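Local coordinates for geranyltranstransferase (Stenotrophomonas maltophilia, PDB 7LBJ), which probably joins isoprenyl diphosphate units head to tail into farnesyl diphosphate or a longer prenyl diphosphate, with magnesium as cofactor, at residues A77-E82 with F130-D135; H41-Y46 with I119-A124; L219-Q224 with K264-E269; R273-L278 with A290-A295. All coordinates share one frame; numbering follows the deposited sequence.

Contact 1. Residues A77-E82 with F130-D135; sequences AAMSVE and FGLLAD
Leu133 keeps CG beside its backbone N, with chi1 at -70°, and this carries its branched end across to Ser80 and Ala77. Ser80 holds OG between its own backbone N and carbonyl carbon, chi1 76°, which turns the hydroxyl back along its helix. The CG of Leu133 then lies 3.8 Å from Ser80 CB. One methyl of the same leucine, CD2, rests 3.7 Å from Ala77 CA, since the alanine methyl points away. Both leucine methyls lie beside the Ser80 hydroxyl. That hydroxyl bonds within its own helix: Ser80 OG donates to Ala77 O at 2.8 Å, from a position tilted out of the carbonyl plane. Val81 N also reaches Ala77 O, from the same face, at 3.2 Å. The serine can therefore pack against leucine in a buried place with its polar atom satisfied. Helices 75-92 and 115-134 belong to the all-helical core of the class I terpenoid synthase fold. Their segments here run antiparallel, at 167°, with axes 8.6 Å apart. The preceding residue, Leu132, meets Met79, and the two side chains cross at about a right angle. Leu132 CD1 is 4.1 Å from Met79 CB, and the bent methionine end brings CE to 4.2 Å from Leu132 CD2. Met197 of helix 176-201 touches Ala77, Ser80 and Leu133. Phe130 stacks on Phe130 of the second subunit.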
loop_
_atom_site.group_PDB
_atom_site.type_symbol
_atom_site.label_atom_id
_atom_site.label_comp_id
_atom_site.label_asym_id
_atom_site.label_seq_id
_atom_site.Cartn_x
_atom_site.Cartn_y
_atom_site.Cartn_z
ATOM N N ALA A 77 14.178 -2.619 -5.509
ATOM C CA ALA A 77 14.230 -1.887 -4.247
ATOM C C ALA A 77 14.264 -0.393 -4.501
ATOM O O ALA A 77 13.579 0.375 -3.811
ATOM C CB ALA A 77 15.447 -2.303 -3.418
ATOM N N ALA A 78 15.064 0.032 -5.478
ATOM C CA ALA A 78 15.191 1.458 -5.781
ATOM C C ALA A 78 13.874 2.038 -6.275
ATOM O O ALA A 78 13.468 3.130 -5.852
ATOM C CB ALA A 78 16.308 1.687 -6.804
ATOM N N MET A 79 13.169 1.316 -7.149
ATOM C CA MET A 79 11.858 1.802 -7.568
ATOM C C MET A 79 10.879 1.838 -6.401
ATOM O O MET A 79 10.079 2.778 -6.278
ATOM C CB MET A 79 11.304 0.925 -8.696
ATOM C CG MET A 79 11.978 1.155 -10.027
ATOM S SD MET A 79 11.089 0.308 -11.366
ATOM C CE MET A 79 11.649 -1.359 -11.072
ATOM N N SER A 80 10.904 0.826 -5.542
ATOM C CA SER A 80 9.877 0.751 -4.504
ATOM C C SER A 80 9.943 1.964 -3.576
ATOM O O SER A 80 8.905 2.498 -3.170
ATOM C CB SER A 80 10.001 -0.552 -3.704
ATOM O OG SER A 80 11.082 -0.495 -2.780
ATOM N N VAL A 81 11.151 2.448 -3.260
ATOM C CA VAL A 81 11.183 3.551 -2.306
ATOM C C VAL A 81 10.754 4.843 -2.976
ATOM O O VAL A 81 10.173 5.716 -2.312
ATOM C CB VAL A 81 12.560 3.690 -1.617
ATOM C CG1 VAL A 81 12.843 2.464 -0.759
ATOM C CG2 VAL A 81 13.680 3.909 -2.646
ATOM N N GLU A 82 11.025 4.996 -4.281
ATOM C CA GLU A 82 10.577 6.195 -4.989
ATOM C C GLU A 82 9.066 6.186 -5.178
ATOM O O GLU A 82 8.435 7.251 -5.122
ATOM C CB GLU A 82 11.291 6.323 -6.345
ATOM C CG GLU A 82 11.084 7.654 -7.074
ATOM C CD GLU A 82 11.716 8.851 -6.364
ATOM O OE1 GLU A 82 12.322 8.674 -5.290
ATOM O OE2 GLU A 82 11.615 9.986 -6.882
ATOM N N PHE A 130 4.973 -2.353 -3.495
ATOM C CA PHE A 130 5.077 -3.685 -2.905
ATOM C C PHE A 130 5.100 -4.769 -3.976
ATOM O O PHE A 130 5.832 -5.760 -3.851
ATOM C CB PHE A 130 3.932 -3.907 -1.916
ATOM C CG PHE A 130 4.053 -3.040 -0.695
ATOM C CD1 PHE A 130 5.056 -3.283 0.235
ATOM C CD2 PHE A 130 3.206 -1.957 -0.502
ATOM C CE1 PHE A 130 5.199 -2.478 1.373
ATOM C CE2 PHE A 130 3.344 -1.125 0.640
ATOM C CZ PHE A 130 4.349 -1.380 1.554
ATOM N N GLY A 131 4.297 -4.606 -5.030
ATOM C CA GLY A 131 4.278 -5.613 -6.096
ATOM C C GLY A 131 5.632 -5.777 -6.769
ATOM O O GLY A 131 6.075 -6.897 -7.043
ATOM N N LEU A 132 6.336 -4.668 -7.000
ATOM C CA LEU A 132 7.646 -4.777 -7.638
ATOM C C LEU A 132 8.632 -5.545 -6.774
ATOM O O LEU A 132 9.448 -6.317 -7.297
ATOM C CB LEU A 132 8.195 -3.383 -7.939
ATOM C CG LEU A 132 7.555 -2.759 -9.156
ATOM C CD1 LEU A 132 7.933 -1.278 -9.164
ATOM C CD2 LEU A 132 8.114 -3.454 -10.391
ATOM N N LEU A 133 8.591 -5.334 -5.452
ATOM C CA LEU A 133 9.442 -6.115 -4.552
ATOM C C LEU A 133 9.041 -7.580 -4.569
ATOM O O LEU A 133 9.898 -8.471 -4.630
ATOM C CB LEU A 133 9.376 -5.582 -3.115
ATOM C CG LEU A 133 10.016 -4.227 -2.796
ATOM C CD1 LEU A 133 9.813 -3.876 -1.308
ATOM C CD2 LEU A 133 11.502 -4.229 -3.197
ATOM N N ALA A 134 7.742 -7.856 -4.461
ATOM C CA ALA A 134 7.321 -9.252 -4.438
ATOM C C ALA A 134 7.678 -9.964 -5.742
ATOM O O ALA A 134 7.892 -11.184 -5.742
ATOM C CB ALA A 134 5.818 -9.340 -4.149
ATOM N N ASP A 135 7.752 -9.228 -6.854
ATOM C CA ASP A 135 8.027 -9.822 -8.164
ATOM C C ASP A 135 9.506 -9.776 -8.521
ATOM O O ASP A 135 9.871 -10.199 -9.622
ATOM C CB ASP A 135 7.240 -9.089 -9.271
ATOM C CG ASP A 135 5.717 -9.375 -9.252
ATOM O OD1 ASP A 135 5.282 -10.429 -8.744
ATOM O OD2 ASP A 135 4.948 -8.540 -9.804
#

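Contact 2. Residues H41-Y46 with I119-A124; sequences HQAMRY and ILAGDA
In the helical prenyl synthase fold, helix 38-46 packs across helix 115-134, and their contact is built on Met44, Ala43, Ala121 and Ala124. The two short segments cross at -68°, with axes 8.8 Å apart. The helices come close at Met44 and Ala121, whose CA atoms are 5.0 Å apart. Ala121 puts its methyl between the two residues of the other helix. Its CB is 4.0 Å from Ala43 CB and 3.8 Å from Met44 CG. The same methyl also approaches the backbone N of Met44, so it sits right against the helix surface. One turn further on, Ala124 receives the end of Met44. Met44 starts with CG beside its backbone N, chi1 -71°, runs straight through CG and then turns at the CG-SD bond, chi3 70°. The bend lays both SD and CE against one methyl: each is 3.8 Å from Ala124 CB. The CE methyl also lies near the carbonyl oxygen of Ala124. Leu40 closes on Ala121 from the same helix as Met44, and Met44 also packs on Ala156 of the second subunit. Asp123, on the same turn of helix 115-134, bonds to His91 of that subunit, so the contact lies next to the dimer interface. All the touching side chains are apolar and buried. The segments are held together by close-fitting van der Waals contact, and the small Ala121 is consistent with the short CA distance to Met44.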
loop_
_atom_site.group_PDB
_atom_site.type_symbol
_atom_site.label_atom_id
_atom_site.label_comp_id
_atom_site.label_asym_id
_atom_site.label_seq_id
_atom_site.Cartn_x
_atom_site.Cartn_y
_atom_site.Cartn_z
ATOM N N HIS A 41 -3.780 5.772 -15.107
ATOM C CA HIS A 41 -2.406 5.481 -15.508
ATOM C C HIS A 41 -1.641 6.752 -15.813
ATOM O O HIS A 41 -0.467 6.864 -15.454
ATOM C CB HIS A 41 -2.400 4.560 -16.720
ATOM C CG HIS A 41 -2.994 3.224 -16.433
ATOM N ND1 HIS A 41 -3.625 2.460 -17.394
ATOM C CD2 HIS A 41 -3.070 2.523 -15.280
ATOM C CE1 HIS A 41 -4.043 1.334 -16.848
ATOM N NE2 HIS A 41 -3.728 1.351 -15.564
ATOM N N GLN A 42 -2.285 7.710 -16.490
ATOM C CA GLN A 42 -1.633 8.983 -16.782
ATOM C C GLN A 42 -1.253 9.695 -15.497
ATOM O O GLN A 42 -0.156 10.261 -15.384
ATOM C CB GLN A 42 -2.562 9.867 -17.619
ATOM C CG GLN A 42 -2.734 9.428 -19.042
ATOM C CD GLN A 42 -3.901 10.137 -19.726
ATOM O OE1 GLN A 42 -4.337 11.206 -19.285
ATOM N NE2 GLN A 42 -4.430 9.526 -20.789
ATOM N N ALA A 43 -2.147 9.654 -14.504
ATOM C CA ALA A 43 -1.900 10.360 -13.253
ATOM C C ALA A 43 -0.807 9.681 -12.444
ATOM O O ALA A 43 -0.011 10.354 -11.782
ATOM C CB ALA A 43 -3.189 10.449 -12.447
ATOM N N MET A 44 -0.775 8.346 -12.457
ATOM C CA MET A 44 0.320 7.639 -11.810
ATOM C C MET A 44 1.665 8.058 -12.404
ATOM O O MET A 44 2.622 8.344 -11.672
ATOM C CB MET A 44 0.105 6.133 -11.949
ATOM C CG MET A 44 -1.061 5.601 -11.094
ATOM S SD MET A 44 -1.480 3.897 -11.563
ATOM C CE MET A 44 -0.051 3.001 -10.942
ATOM N N ARG A 45 1.751 8.108 -13.735
ATOM C CA ARG A 45 3.008 8.486 -14.380
ATOM C C ARG A 45 3.342 9.942 -14.124
ATOM O O ARG A 45 4.501 10.276 -13.856
ATOM C CB ARG A 45 2.930 8.230 -15.883
ATOM C CG ARG A 45 2.945 6.768 -16.234
ATOM C CD ARG A 45 2.594 6.515 -17.699
ATOM N NE ARG A 45 3.096 5.193 -18.019
ATOM C CZ ARG A 45 4.321 4.950 -18.465
ATOM N NH1 ARG A 45 5.097 5.919 -18.921
ATOM N NH2 ARG A 45 4.773 3.699 -18.465
ATOM N N TYR A 46 2.340 10.821 -14.227
ATOM C CA TYR A 46 2.549 12.239 -13.952
ATOM C C TYR A 46 3.144 12.452 -12.571
ATOM O O TYR A 46 3.923 13.398 -12.359
ATOM C CB TYR A 46 1.219 12.978 -14.074
ATOM C CG TYR A 46 1.275 14.474 -13.887
ATOM C CD1 TYR A 46 1.647 15.310 -14.934
ATOM C CD2 TYR A 46 0.931 15.059 -12.676
ATOM C CE1 TYR A 46 1.683 16.693 -14.777
ATOM C CE2 TYR A 46 0.973 16.456 -12.508
ATOM C CZ TYR A 46 1.346 17.263 -13.563
ATOM O OH TYR A 46 1.381 18.648 -13.401
ATOM N N ILE A 119 -6.310 10.535 -5.471
ATOM C CA ILE A 119 -6.420 9.575 -4.378
ATOM C C ILE A 119 -6.086 8.176 -4.882
ATOM O O ILE A 119 -5.236 7.472 -4.318
ATOM C CB ILE A 119 -7.830 9.636 -3.765
ATOM C CG1 ILE A 119 -8.014 10.948 -2.979
ATOM C CG2 ILE A 119 -8.086 8.416 -2.877
ATOM C CD1 ILE A 119 -9.487 11.288 -2.720
ATOM N N LEU A 120 -6.734 7.770 -5.980
ATOM C CA LEU A 120 -6.539 6.423 -6.508
ATOM C C LEU A 120 -5.141 6.234 -7.086
ATOM O O LEU A 120 -4.570 5.145 -6.983
ATOM C CB LEU A 120 -7.593 6.128 -7.573
ATOM C CG LEU A 120 -8.990 5.946 -7.015
ATOM C CD1 LEU A 120 -9.961 5.783 -8.181
ATOM C CD2 LEU A 120 -9.042 4.729 -6.067
ATOM N N ALA A 121 -4.586 7.258 -7.741
ATOM C CA ALA A 121 -3.216 7.126 -8.242
ATOM C C ALA A 121 -2.230 6.929 -7.093
ATOM O O ALA A 121 -1.317 6.104 -7.177
ATOM C CB ALA A 121 -2.834 8.358 -9.076
ATOM N N GLY A 122 -2.398 7.680 -6.006
ATOM C CA GLY A 122 -1.558 7.445 -4.841
ATOM C C GLY A 122 -1.741 6.032 -4.319
ATOM O O GLY A 122 -0.771 5.308 -4.077
ATOM N N ASP A 123 -2.995 5.608 -4.173
ATOM C CA ASP A 123 -3.260 4.241 -3.709
ATOM C C ASP A 123 -2.565 3.213 -4.594
ATOM O O ASP A 123 -1.913 2.283 -4.097
ATOM C CB ASP A 123 -4.763 3.985 -3.679
ATOM C CG ASP A 123 -5.464 4.757 -2.577
ATOM O OD1 ASP A 123 -4.761 5.223 -1.651
ATOM O OD2 ASP A 123 -6.718 4.866 -2.632
ATOM N N ALA A 124 -2.675 3.378 -5.917
ATOM C CA ALA A 124 -2.125 2.373 -6.824
ATOM C C ALA A 124 -0.602 2.421 -6.885
ATOM O O ALA A 124 0.035 1.395 -7.174
ATOM C CB ALA A 124 -2.721 2.538 -8.232
#

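Contact 3. Residues L219-Q224 with K264-E269; sequences LGLAFQ and KAQLHE
Leu267 and Ala222 meet where helix 260-277 packs against helix 206-233 in the class I terpenoid synthase fold. Helix 206-233 also carries the second aspartate-rich motif of the family, DDILD, further along. Leu267 has CG anti to its backbone N, chi1 -176°, beside the carbonyl carbon. With chi2 at 61°, methyl CD1 is turned onto the other helix. Leu267 CD1 lies 4.0 Å from Ala222 CB and 3.9 Å from Ala222 CA. Ala222 is small, so the leucine methyl can reach past its side chain to the backbone. Ala222 CA and Leu267 CA are 5.8 Å apart, the nearest CA pair of the two segments. Leu221 and Gln266 make a second, lighter contact. Leu221 also has CG anti to N, and its methyl CD2 extends toward helix 260-277. Gln266 shares that first torsion, chi1 180°, but runs on nearly straight, so its amide is carried toward Leu221. The two side chains cross at about a right angle. Gln266 NE2 comes to 4.1 Å from Leu221 CD2, a van der Waals contact between an amide and a methyl. Several neighbours surround the pairs. Phe254 of helix 254-258 touches both Leu221 and Gln266, and Val296 of helix 286-297 touches both Ala222 and Leu267. Leu270 and Met274 continue the packing of Ala222 along helix 260-277. The shortest approach between the two segments is from Leu267 CD1 to the carbonyl oxygen Ala222 O, at 3.4 Å.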
loop_
_atom_site.group_PDB
_atom_site.type_symbol
_atom_site.label_atom_id
_atom_site.label_comp_id
_atom_site.label_asym_id
_atom_site.label_seq_id
_atom_site.Cartn_x
_atom_site.Cartn_y
_atom_site.Cartn_z
ATOM N N LEU A 219 21.373 11.172 8.121
ATOM C CA LEU A 219 21.111 11.809 6.832
ATOM C C LEU A 219 19.669 12.299 6.720
ATOM O O LEU A 219 19.416 13.396 6.192
ATOM C CB LEU A 219 21.436 10.844 5.681
ATOM C CG LEU A 219 21.429 11.440 4.273
ATOM C CD1 LEU A 219 22.486 10.754 3.435
ATOM C CD2 LEU A 219 20.077 11.256 3.623
ATOM N N GLY A 220 18.707 11.488 7.170
ATOM C CA GLY A 220 17.321 11.885 7.052
ATOM C C GLY A 220 17.019 13.145 7.842
ATOM O O GLY A 220 16.272 14.014 7.380
ATOM N N LEU A 221 17.595 13.262 9.037
ATOM C CA LEU A 221 17.429 14.500 9.803
ATOM C C LEU A 221 18.179 15.656 9.143
ATOM O O LEU A 221 17.630 16.757 9.006
ATOM C CB LEU A 221 17.900 14.309 11.246
ATOM C CG LEU A 221 17.751 15.527 12.167
ATOM C CD1 LEU A 221 16.307 15.998 12.193
ATOM C CD2 LEU A 221 18.237 15.244 13.632
ATOM N N ALA A 222 19.418 15.418 8.693
ATOM C CA ALA A 222 20.185 16.480 8.055
ATOM C C ALA A 222 19.417 17.102 6.901
ATOM O O ALA A 222 19.389 18.331 6.746
ATOM C CB ALA A 222 21.539 15.943 7.572
ATOM N N PHE A 223 18.798 16.269 6.066
ATOM C CA PHE A 223 18.048 16.783 4.928
ATOM C C PHE A 223 16.979 17.769 5.388
ATOM O O PHE A 223 16.779 18.825 4.777
ATOM C CB PHE A 223 17.432 15.597 4.181
ATOM C CG PHE A 223 16.885 15.931 2.836
ATOM C CD1 PHE A 223 17.710 15.917 1.720
ATOM C CD2 PHE A 223 15.535 16.224 2.668
ATOM C CE1 PHE A 223 17.203 16.202 0.451
ATOM C CE2 PHE A 223 15.019 16.526 1.400
ATOM C CZ PHE A 223 15.859 16.513 0.291
ATOM N N GLN A 224 16.299 17.452 6.486
ATOM C CA GLN A 224 15.207 18.301 6.945
ATOM C C GLN A 224 15.707 19.582 7.615
ATOM O O GLN A 224 15.108 20.645 7.436
ATOM C CB GLN A 224 14.310 17.514 7.901
ATOM C CG GLN A 224 13.111 18.308 8.366
ATOM C CD GLN A 224 12.186 18.672 7.219
ATOM O OE1 GLN A 224 11.967 17.862 6.320
ATOM N NE2 GLN A 224 11.658 19.904 7.231
ATOM N N LYS A 264 22.164 25.887 12.124
ATOM C CA LYS A 264 23.340 25.676 11.285
ATOM C C LYS A 264 24.370 24.811 12.002
ATOM O O LYS A 264 24.979 23.921 11.395
ATOM C CB LYS A 264 23.945 27.019 10.866
ATOM C CG LYS A 264 23.148 27.737 9.773
ATOM C CD LYS A 264 23.805 29.076 9.412
ATOM C CE LYS A 264 23.079 29.758 8.267
ATOM N NZ LYS A 264 23.602 31.144 8.027
ATOM N N ALA A 265 24.539 25.023 13.310
ATOM C CA ALA A 265 25.431 24.169 14.084
ATOM C C ALA A 265 24.915 22.736 14.127
ATOM O O ALA A 265 25.703 21.786 14.034
ATOM C CB ALA A 265 25.603 24.727 15.504
ATOM N N GLN A 266 23.598 22.562 14.286
ATOM C CA GLN A 266 22.989 21.229 14.233
ATOM C C GLN A 266 23.298 20.538 12.910
ATOM O O GLN A 266 23.680 19.359 12.881
ATOM C CB GLN A 266 21.478 21.347 14.424
ATOM C CG GLN A 266 20.709 20.018 14.384
ATOM C CD GLN A 266 19.203 20.217 14.425
ATOM O OE1 GLN A 266 18.696 21.286 14.065
ATOM N NE2 GLN A 266 18.476 19.185 14.852
ATOM N N LEU A 267 23.134 21.260 11.798
ATOM C CA LEU A 267 23.414 20.677 10.491
ATOM C C LEU A 267 24.894 20.348 10.338
ATOM O O LEU A 267 25.249 19.299 9.788
ATOM C CB LEU A 267 22.966 21.633 9.385
ATOM C CG LEU A 267 23.119 21.104 7.955
ATOM C CD1 LEU A 267 22.247 19.835 7.826
ATOM C CD2 LEU A 267 22.705 22.188 6.958
ATOM N N HIS A 268 25.763 21.230 10.829
ATOM C CA HIS A 268 27.203 21.010 10.731
ATOM C C HIS A 268 27.625 19.755 11.481
ATOM O O HIS A 268 28.473 18.992 10.998
ATOM C CB HIS A 268 27.949 22.221 11.273
ATOM C CG HIS A 268 29.425 22.160 11.048
ATOM N ND1 HIS A 268 30.315 21.782 12.032
ATOM C CD2 HIS A 268 30.169 22.418 9.945
ATOM C CE1 HIS A 268 31.545 21.821 11.548
ATOM N NE2 HIS A 268 31.484 22.204 10.284
ATOM N N GLU A 269 27.041 19.524 12.665
ATOM C CA GLU A 269 27.355 18.312 13.421
ATOM C C GLU A 269 26.881 17.070 12.689
ATOM O O GLU A 269 27.586 16.050 12.672
ATOM C CB GLU A 269 26.736 18.363 14.822
ATOM C CG GLU A 269 27.092 17.141 15.707
ATOM C CD GLU A 269 26.186 15.903 15.523
ATOM O OE1 GLU A 269 24.954 16.052 15.319
ATOM O OE2 GLU A 269 26.727 14.769 15.612
#

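Contact 4. Residues R273-L278 with A290-A295; sequences RMQSIL and ALATLA
Gln275 NE2 and Thr293 OG1 meet at one acceptor, the backbone O of Arg289, and both bond to it. Gln275 thus ties the last turns of helix 260-277 to helix 286-297. These two helices form an antiparallel hairpin near the C-terminus of the terpenoid synthase fold. Their segments run at 176° to each other, with axes 10.0 Å apart. Gln275 bends at chi2, -57°, which swings its amide toward the neighbouring helix. Gln275 NE2 packs 3.6 Å from Ala292 CB and stands 3.9 Å from Thr293 OG1, the two donors side by side at their shared acceptor. Ala292 also receives Met274. The methionine points CB at the alanine, runs out straight, and then bends at chi3, -67°. Its sulfur SD lies 3.7 Å from Ala292 CB. The alanine methyl is therefore held between a thioether and an amide from successive residues. Phe215 and Leu219 of helix 206-233 also pack on the buried Met274, while Gln275 and Thr293 lie nearer the surface. At the far end of Met274, CE is 3.8 Å from both Ala292 CB and Ala292 O.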
loop_
_atom_site.group_PDB
_atom_site.type_symbol
_atom_site.label_atom_id
_atom_site.label_comp_id
_atom_site.label_asym_id
_atom_site.label_seq_id
_atom_site.Cartn_x
_atom_site.Cartn_y
_atom_site.Cartn_z
ATOM N N ARG A 273 29.102 14.016 11.520
ATOM C CA ARG A 273 28.756 12.690 12.015
ATOM C C ARG A 273 28.648 11.692 10.867
ATOM O O ARG A 273 29.194 10.587 10.936
ATOM C CB ARG A 273 27.437 12.746 12.790
ATOM C CG ARG A 273 27.201 11.497 13.626
ATOM C CD ARG A 273 25.721 11.341 13.925
ATOM N NE ARG A 273 25.210 12.471 14.699
ATOM C CZ ARG A 273 23.960 12.563 15.135
ATOM N NH1 ARG A 273 23.076 11.587 14.922
ATOM N NH2 ARG A 273 23.583 13.657 15.792
ATOM N N MET A 274 27.966 12.077 9.789
ATOM C CA MET A 274 27.813 11.171 8.655
ATOM C C MET A 274 29.168 10.760 8.096
ATOM O O MET A 274 29.411 9.574 7.854
ATOM C CB MET A 274 26.939 11.815 7.571
ATOM C CG MET A 274 25.468 11.837 7.958
ATOM S SD MET A 274 24.410 12.450 6.634
ATOM C CE MET A 274 24.967 14.168 6.557
ATOM N N GLN A 275 30.077 11.725 7.900
ATOM C CA GLN A 275 31.378 11.375 7.341
ATOM C C GLN A 275 32.174 10.477 8.289
ATOM O O GLN A 275 32.837 9.538 7.836
ATOM C CB GLN A 275 32.153 12.637 6.979
ATOM C CG GLN A 275 31.463 13.483 5.866
ATOM C CD GLN A 275 31.198 12.730 4.547
ATOM O OE1 GLN A 275 32.035 11.953 4.074
ATOM N NE2 GLN A 275 30.030 12.979 3.942
ATOM N N SER A 276 32.100 10.724 9.606
ATOM C CA SER A 276 32.837 9.887 10.561
ATOM C C SER A 276 32.369 8.433 10.544
ATOM O O SER A 276 33.167 7.520 10.816
ATOM C CB SER A 276 32.686 10.441 11.982
ATOM O OG SER A 276 31.386 10.106 12.489
ATOM N N ILE A 277 31.080 8.198 10.289
ATOM C CA ILE A 277 30.552 6.829 10.327
ATOM C C ILE A 277 31.142 6.006 9.196
ATOM O O ILE A 277 31.404 4.808 9.358
ATOM C CB ILE A 277 29.013 6.826 10.279
ATOM C CG1 ILE A 277 28.445 7.487 11.537
ATOM C CG2 ILE A 277 28.447 5.375 10.171
ATOM C CD1 ILE A 277 26.997 7.939 11.374
ATOM N N LEU A 278 31.384 6.635 8.042
ATOM C CA LEU A 278 31.902 5.932 6.874
ATOM C C LEU A 278 33.412 6.048 6.722
ATOM O O LEU A 278 33.949 5.653 5.680
ATOM C CB LEU A 278 31.235 6.457 5.596
ATOM C CG LEU A 278 29.711 6.417 5.521
ATOM C CD1 LEU A 278 29.214 6.834 4.132
ATOM C CD2 LEU A 278 29.182 5.031 5.901
ATOM N N ALA A 290 28.770 11.261 -0.934
ATOM C CA ALA A 290 28.319 12.405 -1.710
ATOM C C ALA A 290 26.837 12.672 -1.524
ATOM O O ALA A 290 26.404 13.824 -1.671
ATOM C CB ALA A 290 28.651 12.210 -3.197
ATOM N N LEU A 291 26.042 11.640 -1.224
ATOM C CA LEU A 291 24.646 11.884 -0.874
ATOM C C LEU A 291 24.544 12.626 0.451
ATOM O O LEU A 291 23.688 13.498 0.617
ATOM C CB LEU A 291 23.858 10.567 -0.820
ATOM C CG LEU A 291 23.732 9.832 -2.154
ATOM C CD1 LEU A 291 23.109 8.444 -1.978
ATOM C CD2 LEU A 291 22.920 10.663 -3.146
ATOM N N ALA A 292 25.433 12.310 1.395
ATOM C CA ALA A 292 25.482 13.057 2.646
ATOM C C ALA A 292 25.809 14.525 2.389
ATOM O O ALA A 292 25.171 15.423 2.948
ATOM C CB ALA A 292 26.506 12.426 3.593
ATOM N N THR A 293 26.797 14.786 1.532
ATOM C CA THR A 293 27.134 16.165 1.197
ATOM C C THR A 293 25.971 16.873 0.508
ATOM O O THR A 293 25.685 18.032 0.807
ATOM C CB THR A 293 28.385 16.186 0.314
ATOM O OG1 THR A 293 29.466 15.556 1.020
ATOM C CG2 THR A 293 28.772 17.614 -0.068
ATOM N N LEU A 294 25.279 16.191 -0.414
ATOM C CA LEU A 294 24.119 16.808 -1.060
ATOM C C LEU A 294 23.025 17.132 -0.050
ATOM O O LEU A 294 22.362 18.166 -0.154
ATOM C CB LEU A 294 23.562 15.892 -2.147
ATOM C CG LEU A 294 24.395 15.822 -3.429
ATOM C CD1 LEU A 294 23.745 14.832 -4.395
ATOM C CD2 LEU A 294 24.570 17.202 -4.080
ATOM N N ALA A 295 22.819 16.257 0.937
ATOM C CA ALA A 295 21.790 16.521 1.934
ATOM C C ALA A 295 22.107 17.766 2.757
ATOM O O ALA A 295 21.192 18.412 3.275
ATOM C CB ALA A 295 21.613 15.306 2.849
#

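Contacts 1 and 2 share helix 115-134. Their centres are 16 Å apart, and both adjoin the second subunit. Their segments alternate along the chain. Helices 38-46 and 75-92 both pack on helix 115-134, beside the dimer interface. Contacts 3 and 4 come later in the sequence and share helix 260-277. Their centres are 10 Å apart and they touch: Leu219 CA lies 3.4 Å from Met274 SD. This pair joins helix 206-233 to the C-terminal helices, with no second subunit in touch. Contacts 1 and 3 are centred 28 Å apart, and contacts 2 and 4 34 Å, on opposite sides of the chain's centre: one pair lies on the dimer side, the other away from it.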